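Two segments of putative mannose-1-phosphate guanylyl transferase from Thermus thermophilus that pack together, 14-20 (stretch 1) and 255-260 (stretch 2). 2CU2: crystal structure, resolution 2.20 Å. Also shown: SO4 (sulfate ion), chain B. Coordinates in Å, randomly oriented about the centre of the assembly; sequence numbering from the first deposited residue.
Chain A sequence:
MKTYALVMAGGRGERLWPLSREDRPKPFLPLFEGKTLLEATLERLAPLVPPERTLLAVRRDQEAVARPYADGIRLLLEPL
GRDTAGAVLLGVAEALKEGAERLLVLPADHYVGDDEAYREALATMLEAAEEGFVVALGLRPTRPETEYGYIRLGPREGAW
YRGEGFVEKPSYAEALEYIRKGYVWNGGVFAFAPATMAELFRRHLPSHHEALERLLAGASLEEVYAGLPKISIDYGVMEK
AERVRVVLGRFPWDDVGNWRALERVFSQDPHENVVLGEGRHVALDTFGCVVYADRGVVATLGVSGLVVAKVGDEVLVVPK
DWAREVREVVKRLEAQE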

# COMPACT_ATOMS: atom_id res chain seq x y z
N GLU A 14 10.45 12.44 9.28
CA GLU A 14 10.80 11.53 8.20
C GLU A 14 10.38 10.10 8.55
O GLU A 14 10.12 9.29 7.67
CB GLU A 14 12.30 11.57 7.92
CG GLU A 14 12.86 12.96 7.73
CD GLU A 14 14.24 12.95 7.09
OE1 GLU A 14 15.07 12.09 7.48
OE2 GLU A 14 14.49 13.80 6.21
N ARG A 15 10.35 9.79 9.84
CA ARG A 15 9.94 8.46 10.26
C ARG A 15 8.46 8.27 10.01
O ARG A 15 7.96 7.15 10.08
CB ARG A 15 10.28 8.24 11.74
CG ARG A 15 11.76 8.00 12.00
CD ARG A 15 12.10 8.09 13.48
NE ARG A 15 11.82 9.42 14.00
CZ ARG A 15 11.87 9.77 15.29
NH1 ARG A 15 12.20 8.88 16.22
NH2 ARG A 15 11.58 11.01 15.64
N LEU A 16 7.74 9.35 9.71
CA LEU A 16 6.31 9.24 9.43
C LEU A 16 5.99 9.31 7.94
O LEU A 16 4.87 9.64 7.55
CB LEU A 16 5.50 10.28 10.21
CG LEU A 16 5.43 10.01 11.72
CD1 LEU A 16 4.60 11.08 12.41
CD2 LEU A 16 4.83 8.62 11.97
N TRP A 17 6.97 8.99 7.10
CA TRP A 17 6.76 8.96 5.65
C TRP A 17 5.80 7.78 5.46
O TRP A 17 5.89 6.79 6.19
CB TRP A 17 8.10 8.68 4.95
CG TRP A 17 8.00 8.61 3.45
CD1 TRP A 17 8.19 9.63 2.55
CD2 TRP A 17 7.63 7.46 2.67
NE1 TRP A 17 7.96 9.19 1.27
CE2 TRP A 17 7.62 7.86 1.31
CE3 TRP A 17 7.31 6.13 2.99
CZ2 TRP A 17 7.29 6.98 0.27
CZ3 TRP A 17 6.99 5.26 1.96
CH2 TRP A 17 6.98 5.69 0.61
N PRO A 18 4.91 7.83 4.45
CA PRO A 18 4.64 8.86 3.44
C PRO A 18 3.72 10.00 3.87
O PRO A 18 3.43 10.89 3.07
CB PRO A 18 4.01 8.05 2.32
CG PRO A 18 3.12 7.15 3.10
CD PRO A 18 4.02 6.67 4.23
N LEU A 19 3.24 9.97 5.11
CA LEU A 19 2.34 11.01 5.57
C LEU A 19 3.02 12.37 5.63
O LEU A 19 2.44 13.38 5.24
CB LEU A 19 1.75 10.67 6.94
CG LEU A 19 0.72 11.67 7.47
CD1 LEU A 19 -0.49 11.70 6.55
CD2 LEU A 19 0.30 11.28 8.88
N SER A 20 4.26 12.40 6.11
CA SER A 20 4.99 13.66 6.16
C SER A 20 5.50 14.08 4.78
O SER A 20 5.73 13.29 3.88
CB SER A 20 6.15 13.51 7.14
OG SER A 20 6.95 12.39 6.78
S SO4 B . 12.72 12.39 12.25
O1 SO4 B . 13.91 11.59 11.85
O2 SO4 B . 12.60 13.58 11.37
O3 SO4 B . 12.88 12.83 13.67
O4 SO4 B . 11.49 11.56 12.12
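Stretch 2 (255-260) DVGNWR

A single direct hydrogen bond joins these two segments, and it runs from a tryptophan side chain to the backbone: Trp-259 NE1 donates to Trp-17 O at 2.7 Å, with an N-H...acceptor angle of 154°. The indole therefore does two jobs at once, its edge satisfying a loop carbonyl while one face takes up Leu-16, whose CD2 lies 3.8 Å from the centroid of the five-membered ring and only 10° off its normal. Leu-16 reaches this place from a CB that points sideways, its m,t rotamer carrying the end of the side chain nearer.

Stretch 2 has no regular helix or strand, and stretch 1 is 3-10 at Glu-14 and Arg-15 before turning through a cis peptide at Pro-18, so neither offers a ladder of backbone pairs. The nearest CA atoms across the two stretches are those of Arg-15 and Asn-258, 5.3 Å apart. From there Trp-259, in an m rotamer, extends its ring along the turn, where Leu-19 CB meets Trp-259 CH2 at 3.8 Å and Pro-18 CD lies 4.3 Å from Trp-259 CZ2.

At the other end, Arg-15 lays one face of its guanidinium over a carbonyl, with Arg-15 NE 3.2 Å from Gly-257 O, but the angle is too poor for a hydrogen bond. Arg-15 NE instead donates to sulfate O4 at 2.9 Å, near the guanidinium plane. Water supplies the missing polar links: one molecule accepts from Trp-259 N at 2.9 Å and donates to Arg-15 O at 2.7 Å, and another accepts from both Arg-15 NH1 (3.0 Å) and Asn-258 ND2 (3.2 Å).

Glycine suits position 257: an ideal CB on Gly-257 would lie 3.3 Å from Arg-15 NH1, and that same modelled CB would be crowded by Asp-255 OD1, 3.1 Å from it. Asn-258 then caps the coming helix through a weak bond, Arg-260 N to Asn-258 OD1 at 2.7 Å.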

# COMPACT_ATOMS: atom_id res chain seq x y z
N ASP A 255 5.33 10.99 22.22
CA ASP A 255 5.94 11.98 21.34
C ASP A 255 5.56 11.75 19.87
O ASP A 255 5.80 12.57 18.99
CB ASP A 255 7.46 11.99 21.54
CG ASP A 255 8.11 10.83 20.80
OD1 ASP A 255 9.28 10.99 20.42
OD2 ASP A 255 7.49 9.79 20.64
N VAL A 256 4.96 10.56 19.62
CA VAL A 256 4.58 10.20 18.25
C VAL A 256 5.76 10.23 17.28
O VAL A 256 5.69 10.81 16.20
CB VAL A 256 3.48 11.14 17.77
CG1 VAL A 256 2.81 10.56 16.52
CG2 VAL A 256 2.43 11.33 18.86
N GLY A 257 6.88 9.62 17.70
CA GLY A 257 8.11 9.70 16.91
C GLY A 257 8.05 8.82 15.66
O GLY A 257 8.65 9.11 14.63
N ASN A 258 7.35 7.69 15.71
CA ASN A 258 7.24 6.82 14.54
C ASN A 258 5.86 6.16 14.44
O ASN A 258 5.00 6.32 15.30
CB ASN A 258 8.32 5.74 14.66
CG ASN A 258 8.05 4.89 15.87
OD1 ASN A 258 6.94 4.41 16.09
ND2 ASN A 258 9.11 4.69 16.68
N TRP A 259 5.66 5.45 13.31
CA TRP A 259 4.34 4.88 13.04
C TRP A 259 3.84 3.99 14.18
O TRP A 259 2.65 3.85 14.42
CB TRP A 259 4.43 4.07 11.74
CG TRP A 259 4.36 4.97 10.57
CD1 TRP A 259 5.40 5.24 9.65
CD2 TRP A 259 3.21 5.71 10.11
NE1 TRP A 259 5.01 6.08 8.66
CE2 TRP A 259 3.59 6.40 8.93
CE3 TRP A 259 1.91 5.86 10.59
CZ2 TRP A 259 2.68 7.19 8.26
CZ3 TRP A 259 0.99 6.65 9.93
CH2 TRP A 259 1.38 7.33 8.76
N ARG A 260 4.79 3.32 14.86
CA ARG A 260 4.39 2.44 15.95
C ARG A 260 3.70 3.20 17.08
O ARG A 260 2.95 2.65 17.88
CB ARG A 260 5.64 1.74 16.48
CG ARG A 260 5.37 0.28 16.87
CD ARG A 260 5.54 0.05 18.38
NE ARG A 260 4.55 -0.92 18.87
CZ ARG A 260 5.00 -2.14 19.19
NH1 ARG A 260 6.29 -2.43 19.08
NH2 ARG A 260 4.15 -3.07 19.63
O HOH W 1 12.11 5.88 16.46
O HOH W 2 7.84 4.86 11.47
O HOH W 3 11.28 9.48 19.25
O HOH W 4 9.52 11.59 13.41